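Local coordinates for protein CaaX farnesyltransferase beta subunit Ram1 (Aspergillus fumigatus, PDB 4L9P) that probably catalyses, paired with an alpha subunit, zinc-dependent transfer of a farnesyl group to the cysteine of C-terminal CaaX motifs, and binds the peptide substrate, at residues W153-A158 and E174-T179; S178-A183 and L208-V213; C317-L322 and V330-Y335; T340-L345 and P377-A382. All blocks are in the same frame, centred on the assembly; numbering follows the deposited sequence.

Interaction 1 (W153-A158 and E174-T179); sequences WMVYWA and ERVIST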
loop_
_atom_site.group_PDB
_atom_site.type_symbol
_atom_site.label_atom_id
_atom_site.label_comp_id
_atom_site.label_asym_id
_atom_site.label_seq_id
_atom_site.Cartn_x
_atom_site.Cartn_y
_atom_site.Cartn_z
ATOM N N TRP B 153 3.142 15.662 2.919
ATOM C CA TRP B 153 2.478 14.599 3.674
ATOM C C TRP B 153 2.183 15.000 5.112
ATOM O O TRP B 153 1.112 14.672 5.653
ATOM C CB TRP B 153 3.298 13.329 3.721
ATOM C CG TRP B 153 3.237 12.466 2.515
ATOM C CD1 TRP B 153 4.306 12.018 1.787
ATOM C CD2 TRP B 153 2.083 11.806 1.983
ATOM N NE1 TRP B 153 3.873 11.155 0.812
ATOM C CE2 TRP B 153 2.510 11.011 0.897
ATOM C CE3 TRP B 153 0.733 11.779 2.337
ATOM C CZ2 TRP B 153 1.652 10.210 0.156
ATOM C CZ3 TRP B 153 -0.144 10.979 1.564
ATOM C CH2 TRP B 153 0.337 10.211 0.513
ATOM N N MET B 154 3.129 15.651 5.793
ATOM C CA MET B 154 2.894 16.008 7.216
ATOM C C MET B 154 1.722 16.987 7.353
ATOM O O MET B 154 0.986 16.958 8.362
ATOM C CB MET B 154 4.172 16.591 7.852
ATOM C CG MET B 154 5.342 15.619 7.665
ATOM S SD MET B 154 6.945 16.340 7.949
ATOM C CE MET B 154 6.556 16.598 9.589
ATOM N N VAL B 155 1.548 17.839 6.345
ATOM C CA VAL B 155 0.364 18.730 6.340
ATOM C C VAL B 155 -0.914 17.909 6.147
ATOM O O VAL B 155 -1.864 18.033 6.932
ATOM C CB VAL B 155 0.475 19.807 5.228
ATOM C CG1 VAL B 155 -0.835 20.616 5.195
ATOM C CG2 VAL B 155 1.687 20.719 5.513
ATOM N N TYR B 156 -0.915 17.019 5.164
ATOM C CA TYR B 156 -2.075 16.188 4.903
ATOM C C TYR B 156 -2.435 15.317 6.109
ATOM O O TYR B 156 -3.612 15.249 6.471
ATOM C CB TYR B 156 -1.833 15.318 3.658
ATOM C CG TYR B 156 -2.880 14.229 3.561
ATOM C CD1 TYR B 156 -4.249 14.501 3.192
ATOM C CD2 TYR B 156 -2.525 12.911 3.880
ATOM C CE1 TYR B 156 -5.212 13.441 3.205
ATOM C CE2 TYR B 156 -3.485 11.867 3.891
ATOM C CZ TYR B 156 -4.807 12.151 3.519
ATOM O OH TYR B 156 -5.721 11.139 3.513
ATOM N N TRP B 157 -1.468 14.591 6.670
ATOM C CA TRP B 157 -1.807 13.646 7.763
ATOM C C TRP B 157 -2.421 14.393 8.929
ATOM O O TRP B 157 -3.387 13.916 9.584
ATOM C CB TRP B 157 -0.531 12.924 8.287
ATOM C CG TRP B 157 0.059 12.008 7.229
ATOM C CD1 TRP B 157 -0.629 11.228 6.334
ATOM C CD2 TRP B 157 1.441 11.733 7.026
ATOM N NE1 TRP B 157 0.270 10.540 5.536
ATOM C CE2 TRP B 157 1.538 10.833 5.946
ATOM C CE3 TRP B 157 2.626 12.204 7.645
ATOM C CZ2 TRP B 157 2.779 10.379 5.459
ATOM C CZ3 TRP B 157 3.870 11.742 7.160
ATOM C CH2 TRP B 157 3.910 10.842 6.079
ATOM N N ALA B 158 -1.870 15.566 9.260
ATOM C CA ALA B 158 -2.404 16.346 10.407
ATOM C C ALA B 158 -3.795 16.893 10.059
ATOM O O ALA B 158 -4.711 16.794 10.894
ATOM C CB ALA B 158 -1.434 17.466 10.763
ATOM N N GLU B 174 -4.950 29.974 4.817
ATOM C CA GLU B 174 -3.813 30.812 4.463
ATOM C C GLU B 174 -2.472 30.134 4.629
ATOM O O GLU B 174 -1.566 30.307 3.790
ATOM C CB GLU B 174 -3.849 32.130 5.254
ATOM C CG GLU B 174 -4.980 33.003 4.790
ATOM C CD GLU B 174 -4.996 34.416 5.439
ATOM O OE1 GLU B 174 -4.039 34.817 6.188
ATOM O OE2 GLU B 174 -6.010 35.124 5.200
ATOM N N ARG B 175 -2.311 29.370 5.707
ATOM C CA ARG B 175 -1.028 28.705 5.924
ATOM C C ARG B 175 -0.838 27.567 4.926
ATOM O O ARG B 175 0.281 27.303 4.530
ATOM C CB ARG B 175 -0.932 28.194 7.339
ATOM C CG ARG B 175 -0.963 29.342 8.337
ATOM C CD ARG B 175 -0.759 28.835 9.753
ATOM N NE ARG B 175 0.631 28.417 9.920
ATOM C CZ ARG B 175 1.093 27.763 10.993
ATOM N NH1 ARG B 175 0.265 27.433 11.994
ATOM N NH2 ARG B 175 2.375 27.392 11.045
ATOM N N VAL B 176 -1.914 26.886 4.526
ATOM C CA VAL B 176 -1.784 25.874 3.457
ATOM C C VAL B 176 -1.341 26.532 2.131
ATOM O O VAL B 176 -0.453 26.025 1.420
ATOM C CB VAL B 176 -3.105 25.115 3.288
ATOM C CG1 VAL B 176 -3.162 24.370 1.933
ATOM C CG2 VAL B 176 -3.289 24.152 4.447
ATOM N N ILE B 177 -1.957 27.670 1.814
ATOM C CA ILE B 177 -1.572 28.408 0.601
ATOM C C ILE B 177 -0.094 28.799 0.622
ATOM O O ILE B 177 0.617 28.615 -0.366
ATOM C CB ILE B 177 -2.499 29.640 0.371
ATOM C CG1 ILE B 177 -3.919 29.168 0.062
ATOM C CG2 ILE B 177 -1.980 30.518 -0.767
ATOM C CD1 ILE B 177 -4.966 30.243 0.195
ATOM N N SER B 178 0.356 29.348 1.743
ATOM C CA SER B 178 1.758 29.737 1.935
ATOM C C SER B 178 2.651 28.511 1.667
ATOM O O SER B 178 3.620 28.589 0.904
ATOM C CB SER B 178 1.952 30.183 3.377
ATOM O OG SER B 178 3.296 30.529 3.595
ATOM N N THR B 179 2.304 27.385 2.305
ATOM C CA THR B 179 3.129 26.211 2.229
ATOM C C THR B 179 3.220 25.687 0.801
ATOM O O THR B 179 4.296 25.353 0.334
ATOM C CB THR B 179 2.530 25.063 3.120
ATOM O OG1 THR B 179 2.416 25.532 4.472
ATOM C CG2 THR B 179 3.413 23.820 3.094
#
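In the alpha-alpha toroid of this prenyltransferase beta subunit, Val155 of helix 151-164 meets Val176 and Thr179 of helix 173-183. The contact is small and apolar. Val155 points at the other helix and spreads its two methyls over two partners about one helical turn apart. CG1 stands anti to the backbone N (chi1 175°), and it faces Val176 CG2 at 4.4 Å. The other methyl, Val155 CG2, lies 4.3 Å from Thr179 CG2. These are loose van der Waals distances, and both pairs are buried. Part of the surroundings comes from the alpha subunit Ram2, whose Leu44 packs on Val155 and Val176. On the other side of helix 151-164, Trp153 touches the bound farnesyl analogue and the CaaX peptide. The ring of Trp157 lies against the ring of Trp153. CZ2 of Trp157 sits 3.4 Å above the plane of the Trp153 ring, offset toward the rim of that ring. Thr179 turns its methyl to Val155 and its hydroxyl back to its own helix. The hydroxyl also bonds to the backbone N of Leu44 of the alpha subunit. Arg175 O takes two bonds from opposite faces of its plane, from Thr179 N at 3.0 Å and from Thr179 OG1 at 2.8 Å.

Interaction 2 (S178-A183 and L208-V213); sequences STFTAA and LSIAMV
The ring of Phe180 reaches across from helix 173-183 and lies obliquely against Ser209 and Ile210 of helix 200-213. Its CG stands anti to its own carbonyl carbon (chi1 -68°), and this carries the ring toward the second helix. CE2 of Phe180 comes closest, 3.7 Å from Ser209 CB. The hydroxyl is a little farther off, with Ser209 OG 4.1 Å from Phe180 CE2. One bond back on the same side of the ring, Phe180 CD2 meets Ile210 CG1 at 4.4 Å. Ile210 leaves its helix at an angle to this direction, but its CG1 still comes within reach of the ring. One face of the ring carries Thr179 CG2, 4.0 Å above the plane and offset toward the rim. Pro152 at the start of helix 151-164 also packs on Phe180, so the ring sits where three helices of the alpha-alpha toroid meet. Ile210 packs on helix 216-221 as well. Ser209 keeps its polar end within its own helix, where OG bonds to Ala205 O. The contact with Phe180 is therefore one of van der Waals packing, and the buried hydroxyl finds its partner without help from the ring.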
loop_
_atom_site.group_PDB
_atom_site.type_symbol
_atom_site.label_atom_id
_atom_site.label_comp_id
_atom_site.label_asym_id
_atom_site.label_seq_id
_atom_site.Cartn_x
_atom_site.Cartn_y
_atom_site.Cartn_z
ATOM N N SER B 178 0.356 29.348 1.743
ATOM C CA SER B 178 1.758 29.737 1.935
ATOM C C SER B 178 2.651 28.511 1.667
ATOM O O SER B 178 3.620 28.589 0.904
ATOM C CB SER B 178 1.952 30.183 3.377
ATOM O OG SER B 178 3.296 30.529 3.595
ATOM N N THR B 179 2.304 27.385 2.305
ATOM C CA THR B 179 3.129 26.211 2.229
ATOM C C THR B 179 3.220 25.687 0.801
ATOM O O THR B 179 4.296 25.353 0.334
ATOM C CB THR B 179 2.530 25.063 3.120
ATOM O OG1 THR B 179 2.416 25.532 4.472
ATOM C CG2 THR B 179 3.413 23.820 3.094
ATOM N N PHE B 180 2.098 25.577 0.106
ATOM C CA PHE B 180 2.134 24.861 -1.199
ATOM C C PHE B 180 2.508 25.797 -2.358
ATOM O O PHE B 180 2.928 25.355 -3.417
ATOM C CB PHE B 180 0.830 24.093 -1.424
ATOM C CG PHE B 180 0.693 22.949 -0.457
ATOM C CD1 PHE B 180 1.777 22.101 -0.277
ATOM C CD2 PHE B 180 -0.436 22.745 0.297
ATOM C CE1 PHE B 180 1.710 21.055 0.638
ATOM C CE2 PHE B 180 -0.496 21.745 1.189
ATOM C CZ PHE B 180 0.567 20.897 1.404
ATOM N N THR B 181 2.348 27.110 -2.178
ATOM C CA THR B 181 2.762 28.018 -3.251
ATOM C C THR B 181 4.234 27.882 -3.517
ATOM O O THR B 181 4.683 27.856 -4.653
ATOM C CB THR B 181 2.423 29.475 -2.845
ATOM O OG1 THR B 181 1.006 29.612 -2.894
ATOM C CG2 THR B 181 3.021 30.463 -3.859
ATOM N N ALA B 182 4.982 27.775 -2.440
ATOM C CA ALA B 182 6.407 27.616 -2.493
ATOM C C ALA B 182 6.871 26.246 -3.052
ATOM O O ALA B 182 7.967 26.128 -3.610
ATOM C CB ALA B 182 6.924 27.798 -1.051
ATOM N N ALA B 183 6.045 25.215 -2.905
ATOM C CA ALA B 183 6.437 23.859 -3.296
ATOM C C ALA B 183 6.021 23.535 -4.726
ATOM O O ALA B 183 6.404 22.473 -5.248
ATOM C CB ALA B 183 5.827 22.857 -2.360
ATOM N N LEU B 208 -5.103 17.058 -1.611
ATOM C CA LEU B 208 -6.051 16.642 -0.571
ATOM C C LEU B 208 -6.079 17.676 0.559
ATOM O O LEU B 208 -7.158 17.949 1.140
ATOM C CB LEU B 208 -5.628 15.275 0.003
ATOM C CG LEU B 208 -5.871 14.092 -0.947
ATOM C CD1 LEU B 208 -5.655 12.778 -0.222
ATOM C CD2 LEU B 208 -7.192 14.086 -1.690
ATOM N N SER B 209 -4.913 18.253 0.875
ATOM C CA SER B 209 -4.896 19.320 1.894
ATOM C C SER B 209 -5.706 20.526 1.462
ATOM O O SER B 209 -6.442 21.135 2.254
ATOM C CB SER B 209 -3.452 19.746 2.196
ATOM O OG SER B 209 -2.686 18.677 2.782
ATOM N N ILE B 210 -5.509 20.949 0.205
ATOM C CA ILE B 210 -6.263 22.060 -0.343
ATOM C C ILE B 210 -7.749 21.755 -0.339
ATOM O O ILE B 210 -8.556 22.650 -0.020
ATOM C CB ILE B 210 -5.708 22.361 -1.775
ATOM C CG1 ILE B 210 -4.349 23.065 -1.632
ATOM C CG2 ILE B 210 -6.700 23.189 -2.597
ATOM C CD1 ILE B 210 -3.565 23.107 -2.949
ATOM N N ALA B 211 -8.121 20.512 -0.675
ATOM C CA ALA B 211 -9.527 20.136 -0.654
ATOM C C ALA B 211 -10.100 20.270 0.758
ATOM O O ALA B 211 -11.228 20.733 0.953
ATOM C CB ALA B 211 -9.727 18.699 -1.193
ATOM N N MET B 212 -9.338 19.845 1.750
ATOM C CA MET B 212 -9.865 19.870 3.137
ATOM C C MET B 212 -10.037 21.309 3.618
ATOM O O MET B 212 -11.063 21.641 4.239
ATOM C CB MET B 212 -8.970 19.064 4.132
ATOM C CG MET B 212 -9.185 17.615 3.996
ATOM S SD MET B 212 -8.245 16.644 5.204
ATOM C CE MET B 212 -6.598 16.649 4.380
ATOM N N VAL B 213 -9.092 22.204 3.339
ATOM C CA VAL B 213 -9.288 23.581 3.816
ATOM C C VAL B 213 -10.290 24.329 2.980
ATOM O O VAL B 213 -10.991 25.230 3.491
ATOM C CB VAL B 213 -7.926 24.395 3.983
ATOM C CG1 VAL B 213 -6.957 23.692 4.941
ATOM C CG2 VAL B 213 -7.226 24.671 2.628
#

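Interaction 3 (C317-L322 and V330-Y335); sequences CALACL and VVVPRY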
loop_
_atom_site.group_PDB
_atom_site.type_symbol
_atom_site.label_atom_id
_atom_site.label_comp_id
_atom_site.label_asym_id
_atom_site.label_seq_id
_atom_site.Cartn_x
_atom_site.Cartn_y
_atom_site.Cartn_z
ATOM N N CYS B 317 -4.036 1.007 -3.208
ATOM C CA CYS B 317 -3.812 1.910 -4.357
ATOM C C CYS B 317 -4.447 1.377 -5.648
ATOM O O CYS B 317 -5.051 2.134 -6.416
ATOM C CB CYS B 317 -2.287 2.038 -4.593
ATOM S SG CYS B 317 -1.431 3.014 -3.313
ATOM N N ALA B 318 -4.261 0.087 -5.919
ATOM C CA ALA B 318 -4.788 -0.504 -7.148
ATOM C C ALA B 318 -6.318 -0.545 -7.168
ATOM O O ALA B 318 -6.914 -0.220 -8.191
ATOM C CB ALA B 318 -4.222 -1.928 -7.371
ATOM N N LEU B 319 -6.931 -0.979 -6.062
ATOM C CA LEU B 319 -8.399 -1.107 -6.057
ATOM C C LEU B 319 -9.035 0.280 -6.084
ATOM O O LEU B 319 -10.031 0.483 -6.797
ATOM C CB LEU B 319 -8.856 -1.839 -4.802
ATOM C CG LEU B 319 -8.484 -3.341 -4.809
ATOM C CD1 LEU B 319 -8.677 -3.948 -3.412
ATOM C CD2 LEU B 319 -9.305 -4.088 -5.908
ATOM N N ALA B 320 -8.474 1.247 -5.342
ATOM C CA ALA B 320 -9.030 2.591 -5.366
ATOM C C ALA B 320 -8.853 3.173 -6.775
ATOM O O ALA B 320 -9.759 3.821 -7.306
ATOM C CB ALA B 320 -8.318 3.503 -4.312
ATOM N N CYS B 321 -7.683 2.956 -7.404
ATOM C CA CYS B 321 -7.495 3.455 -8.770
ATOM C C CYS B 321 -8.505 2.799 -9.723
ATOM O O CYS B 321 -9.067 3.502 -10.583
ATOM C CB CYS B 321 -6.038 3.151 -9.212
ATOM S SG CYS B 321 -5.612 4.058 -10.705
ATOM N N LEU B 322 -8.756 1.479 -9.591
ATOM C CA LEU B 322 -9.758 0.822 -10.480
ATOM C C LEU B 322 -11.129 1.469 -10.303
ATOM O O LEU B 322 -11.842 1.677 -11.295
ATOM C CB LEU B 322 -9.887 -0.680 -10.175
ATOM C CG LEU B 322 -8.726 -1.508 -10.725
ATOM C CD1 LEU B 322 -8.922 -2.938 -10.229
ATOM C CD2 LEU B 322 -8.619 -1.505 -12.255
ATOM N N VAL B 330 -18.163 -3.443 -12.002
ATOM C CA VAL B 330 -17.726 -3.675 -13.384
ATOM C C VAL B 330 -16.226 -3.826 -13.412
ATOM O O VAL B 330 -15.695 -4.834 -13.904
ATOM C CB VAL B 330 -18.166 -2.514 -14.322
ATOM C CG1 VAL B 330 -17.578 -2.671 -15.741
ATOM C CG2 VAL B 330 -19.725 -2.468 -14.357
ATOM N N VAL B 331 -15.518 -2.861 -12.840
ATOM C CA VAL B 331 -14.095 -2.804 -13.089
ATOM C C VAL B 331 -13.349 -3.830 -12.230
ATOM O O VAL B 331 -12.488 -4.523 -12.744
ATOM C CB VAL B 331 -13.556 -1.353 -12.844
ATOM C CG1 VAL B 331 -12.113 -1.275 -13.215
ATOM C CG2 VAL B 331 -14.383 -0.327 -13.634
ATOM N N VAL B 332 -13.697 -3.996 -10.960
ATOM C CA VAL B 332 -12.868 -4.834 -10.086
ATOM C C VAL B 332 -12.928 -6.317 -10.522
ATOM O O VAL B 332 -11.897 -6.937 -10.672
ATOM C CB VAL B 332 -13.227 -4.644 -8.613
ATOM C CG1 VAL B 332 -12.408 -5.622 -7.728
ATOM C CG2 VAL B 332 -12.928 -3.203 -8.214
ATOM N N PRO B 333 -14.124 -6.889 -10.853
ATOM C CA PRO B 333 -14.123 -8.311 -11.268
ATOM C C PRO B 333 -13.545 -8.506 -12.659
ATOM O O PRO B 333 -13.078 -9.606 -12.963
ATOM C CB PRO B 333 -15.591 -8.701 -11.245
ATOM C CG PRO B 333 -16.302 -7.651 -10.404
ATOM C CD PRO B 333 -15.492 -6.385 -10.617
ATOM N N ARG B 334 -13.550 -7.461 -13.487
ATOM C CA ARG B 334 -13.003 -7.627 -14.814
ATOM C C ARG B 334 -11.489 -7.735 -14.724
ATOM O O ARG B 334 -10.885 -8.561 -15.452
ATOM C CB ARG B 334 -13.366 -6.443 -15.666
ATOM C CG ARG B 334 -12.687 -6.529 -17.058
ATOM C CD ARG B 334 -13.258 -5.564 -18.082
ATOM N NE ARG B 334 -12.498 -5.700 -19.339
ATOM C CZ ARG B 334 -12.659 -4.913 -20.398
ATOM N NH1 ARG B 334 -13.553 -3.935 -20.341
ATOM N NH2 ARG B 334 -11.912 -5.086 -21.504
ATOM N N TYR B 335 -10.841 -6.920 -13.867
ATOM C CA TYR B 335 -9.372 -6.826 -13.897
ATOM C C TYR B 335 -8.694 -7.595 -12.754
ATOM O O TYR B 335 -7.480 -7.802 -12.810
ATOM C CB TYR B 335 -8.932 -5.337 -13.920
ATOM C CG TYR B 335 -9.334 -4.691 -15.229
ATOM C CD1 TYR B 335 -8.637 -4.951 -16.416
ATOM C CD2 TYR B 335 -10.468 -3.869 -15.293
ATOM C CE1 TYR B 335 -9.069 -4.405 -17.626
ATOM C CE2 TYR B 335 -10.902 -3.285 -16.490
ATOM C CZ TYR B 335 -10.186 -3.571 -17.638
ATOM O OH TYR B 335 -10.589 -3.019 -18.834
#
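Leu322 and Val331 make the close part of this contact. In one of the two modelled conformers of Val331, Leu322 CD2 lies 3.6 Å from Val331 CG1, and the two side chains cross obliquely. The same methyl of Val331 also rests on backbone in that conformer, with CG1 3.5 Å from Leu322 O. CG1, anti to the Val331 backbone N (chi1 -175°), touches both the carbonyl O and CD2 of Leu322. A second close pair is Leu319 CD2 with Val332 CG1 at 3.9 Å, where the side chains meet at about a right angle. The two helices, 312-323 and 328-335, follow each other closely in the chain and form a splayed helical hairpin within the alpha-alpha toroid. Their short segments run at 128° to each other, with axes 9.7 Å apart at the nearest point. The packing is looser between Leu322 CB and Val332 CG2, 4.4 Å apart. It is loose again at the partly exposed Tyr335, whose CB lies 4.2 Å from Leu322 CD2. There Arg334 runs out fully extended beside the tyrosine ring, with its CG over one face. Tyr335 OH sits 3.2 Å above the plane of the Arg334 guanidinium, over the centre. The carbonyl O of Tyr335 accepts a bond from Lys230 of the alpha subunit Ram2.

Interaction 4 (T340-L345 and P377-A382); sequences TLLPWL and PLVQAA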
loop_
_atom_site.group_PDB
_atom_site.type_symbol
_atom_site.label_atom_id
_atom_site.label_comp_id
_atom_site.label_asym_id
_atom_site.label_seq_id
_atom_site.Cartn_x
_atom_site.Cartn_y
_atom_site.Cartn_z
ATOM N N THR B 340 -9.443 -15.054 -5.510
ATOM C CA THR B 340 -8.229 -15.113 -4.745
ATOM C C THR B 340 -7.999 -13.818 -3.926
ATOM O O THR B 340 -7.427 -13.892 -2.832
ATOM C CB THR B 340 -6.995 -15.329 -5.634
ATOM O OG1 THR B 340 -6.968 -14.296 -6.639
ATOM C CG2 THR B 340 -6.969 -16.744 -6.281
ATOM N N LEU B 341 -8.457 -12.657 -4.439
ATOM C CA LEU B 341 -8.310 -11.410 -3.707
ATOM C C LEU B 341 -9.029 -11.469 -2.370
ATOM O O LEU B 341 -8.497 -11.047 -1.354
ATOM C CB LEU B 341 -8.828 -10.257 -4.549
ATOM C CG LEU B 341 -8.829 -8.909 -3.855
ATOM C CD1 LEU B 341 -7.440 -8.448 -3.417
ATOM C CD2 LEU B 341 -9.461 -7.870 -4.776
ATOM N N LEU B 342 -10.270 -11.964 -2.387
ATOM C CA LEU B 342 -11.068 -11.914 -1.138
ATOM C C LEU B 342 -10.440 -12.688 0.050
ATOM O O LEU B 342 -10.293 -12.132 1.123
ATOM C CB LEU B 342 -12.497 -12.413 -1.407
ATOM C CG LEU B 342 -13.640 -11.534 -1.361
ATOM C CD1 LEU B 342 -14.862 -12.537 -1.396
ATOM C CD2 LEU B 342 -13.728 -10.703 -0.132
ATOM N N PRO B 343 -10.018 -13.952 -0.144
ATOM C CA PRO B 343 -9.446 -14.646 1.009
ATOM C C PRO B 343 -8.123 -14.014 1.412
ATOM O O PRO B 343 -7.862 -14.022 2.618
ATOM C CB PRO B 343 -9.256 -16.103 0.536
ATOM C CG PRO B 343 -9.371 -16.068 -1.016
ATOM C CD PRO B 343 -10.300 -14.866 -1.273
ATOM N N TRP B 344 -7.317 -13.502 0.454
ATOM C CA TRP B 344 -6.051 -12.890 0.902
ATOM C C TRP B 344 -6.330 -11.620 1.734
ATOM O O TRP B 344 -5.660 -11.351 2.748
ATOM C CB TRP B 344 -5.254 -12.539 -0.362
ATOM C CG TRP B 344 -3.987 -11.781 -0.042
ATOM C CD1 TRP B 344 -2.752 -12.313 0.290
ATOM C CD2 TRP B 344 -3.842 -10.368 -0.043
ATOM N NE1 TRP B 344 -1.845 -11.271 0.501
ATOM C CE2 TRP B 344 -2.487 -10.068 0.323
ATOM C CE3 TRP B 344 -4.747 -9.319 -0.273
ATOM C CZ2 TRP B 344 -1.991 -8.757 0.354
ATOM C CZ3 TRP B 344 -4.253 -8.010 -0.232
ATOM C CH2 TRP B 344 -2.889 -7.735 0.133
ATOM N N LEU B 345 -7.329 -10.837 1.311
ATOM C CA LEU B 345 -7.696 -9.634 2.085
ATOM C C LEU B 345 -8.234 -10.040 3.454
ATOM O O LEU B 345 -7.808 -9.476 4.484
ATOM C CB LEU B 345 -8.736 -8.846 1.299
ATOM C CG LEU B 345 -8.895 -7.419 1.736
ATOM C CD1 LEU B 345 -7.597 -6.590 1.383
ATOM C CD2 LEU B 345 -10.085 -6.782 0.989
ATOM N N PRO B 377 -14.684 -1.519 1.749
ATOM C CA PRO B 377 -15.854 -0.928 1.060
ATOM C C PRO B 377 -15.723 -1.050 -0.452
ATOM O O PRO B 377 -16.775 -1.150 -1.127
ATOM C CB PRO B 377 -15.815 0.561 1.471
ATOM C CG PRO B 377 -14.885 0.661 2.647
ATOM C CD PRO B 377 -14.015 -0.594 2.685
ATOM N N LEU B 378 -14.496 -1.025 -0.969
ATOM C CA LEU B 378 -14.319 -1.120 -2.434
ATOM C C LEU B 378 -14.682 -2.528 -2.890
ATOM O O LEU B 378 -15.452 -2.705 -3.866
ATOM C CB LEU B 378 -12.852 -0.818 -2.837
ATOM C CG LEU B 378 -12.426 0.575 -2.365
ATOM C CD1 LEU B 378 -10.917 0.797 -2.767
ATOM C CD2 LEU B 378 -13.285 1.731 -2.871
ATOM N N VAL B 379 -14.165 -3.572 -2.203
ATOM C CA VAL B 379 -14.456 -4.947 -2.626
ATOM C C VAL B 379 -15.956 -5.231 -2.381
ATOM O O VAL B 379 -16.650 -5.872 -3.194
ATOM C CB VAL B 379 -13.561 -5.950 -1.855
ATOM C CG1 VAL B 379 -14.050 -7.457 -2.047
ATOM C CG2 VAL B 379 -12.098 -5.757 -2.358
ATOM N N GLN B 380 -16.462 -4.777 -1.232
ATOM C CA GLN B 380 -17.891 -5.006 -0.913
ATOM C C GLN B 380 -18.795 -4.348 -1.965
ATOM O O GLN B 380 -19.796 -4.947 -2.414
ATOM C CB GLN B 380 -18.148 -4.537 0.495
ATOM C CG GLN B 380 -17.447 -5.633 1.473
ATOM C CD GLN B 380 -17.234 -5.287 2.944
ATOM O OE1 GLN B 380 -16.638 -6.089 3.664
ATOM N NE2 GLN B 380 -17.755 -4.159 3.406
ATOM N N ALA B 381 -18.415 -3.167 -2.450
ATOM C CA ALA B 381 -19.194 -2.535 -3.542
ATOM C C ALA B 381 -19.080 -3.350 -4.827
ATOM O O ALA B 381 -20.019 -3.401 -5.635
ATOM C CB ALA B 381 -18.700 -1.113 -3.804
ATOM N N ALA B 382 -17.906 -3.949 -5.076
ATOM C CA ALA B 382 -17.753 -4.765 -6.283
ATOM C C ALA B 382 -18.678 -5.982 -6.247
ATOM O O ALA B 382 -19.164 -6.407 -7.289
ATOM C CB ALA B 382 -16.284 -5.191 -6.483
#
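A single bump, Val379 of helix 375-384, fits into a hollow formed by Leu341, Leu342 and Leu345 of helix 338-346. Leu341 and Leu342 are neighbours, and Leu345 stands about a turn further on. Val379 points toward them. It has two deposited conformers, and in one of them its two methyls divide the hollow as follows. CG1 stands anti to the backbone N (chi1 168°) and fills the side lined by Leu342, with Val379 CG1 3.8 Å from Leu342 CD2. CG2 turns to the other side. There Val379 CG2 lies 4.0 Å from Leu345 CD2 and 4.2 Å from Leu341 CD2. The leucines come to the valine in different ways. Leu341 and Leu345 each lie alongside Val379, pointing the opposite way to it, while Leu342 meets it at a slant. Leu342 leaves its helix at an angle to the other segment, and its branch bends back to reach Val379. Its first torsion, chi1 -112°, is far from a staggered value. The short helical segments run roughly antiparallel, at 145°, with axes 11.7 Å apart, so side chains rather than backbones fill the gap. Leu319 of helix 312-323 packs on both Leu341 and Val379, while Val332 of helix 328-335 packs on Ala382. Tyr348 of the alpha subunit Ram2 also packs on Leu342.

From the N terminus, interaction 1 closes the short loop between helices 151-164 and 173-183. Interaction 2 begins on that second helix, sharing Ser178 and Thr179, and carries the chain on to helix 200-213. The two touch through Tyr156, which meets Leu208, Ser209 and Met212. Interaction 3 closes the short connection between helices 312-323 and 328-335, and interaction 4 spans from helix 338-346 to helix 375-384. No loop nests in another: 1 and 2 overlap on one helix, while 3 and 4 follow in series. Leu319 and Val332 join 3 to 4. The centres of the first pair lie about 29 to 33 Å from those of the second, in the same toroid.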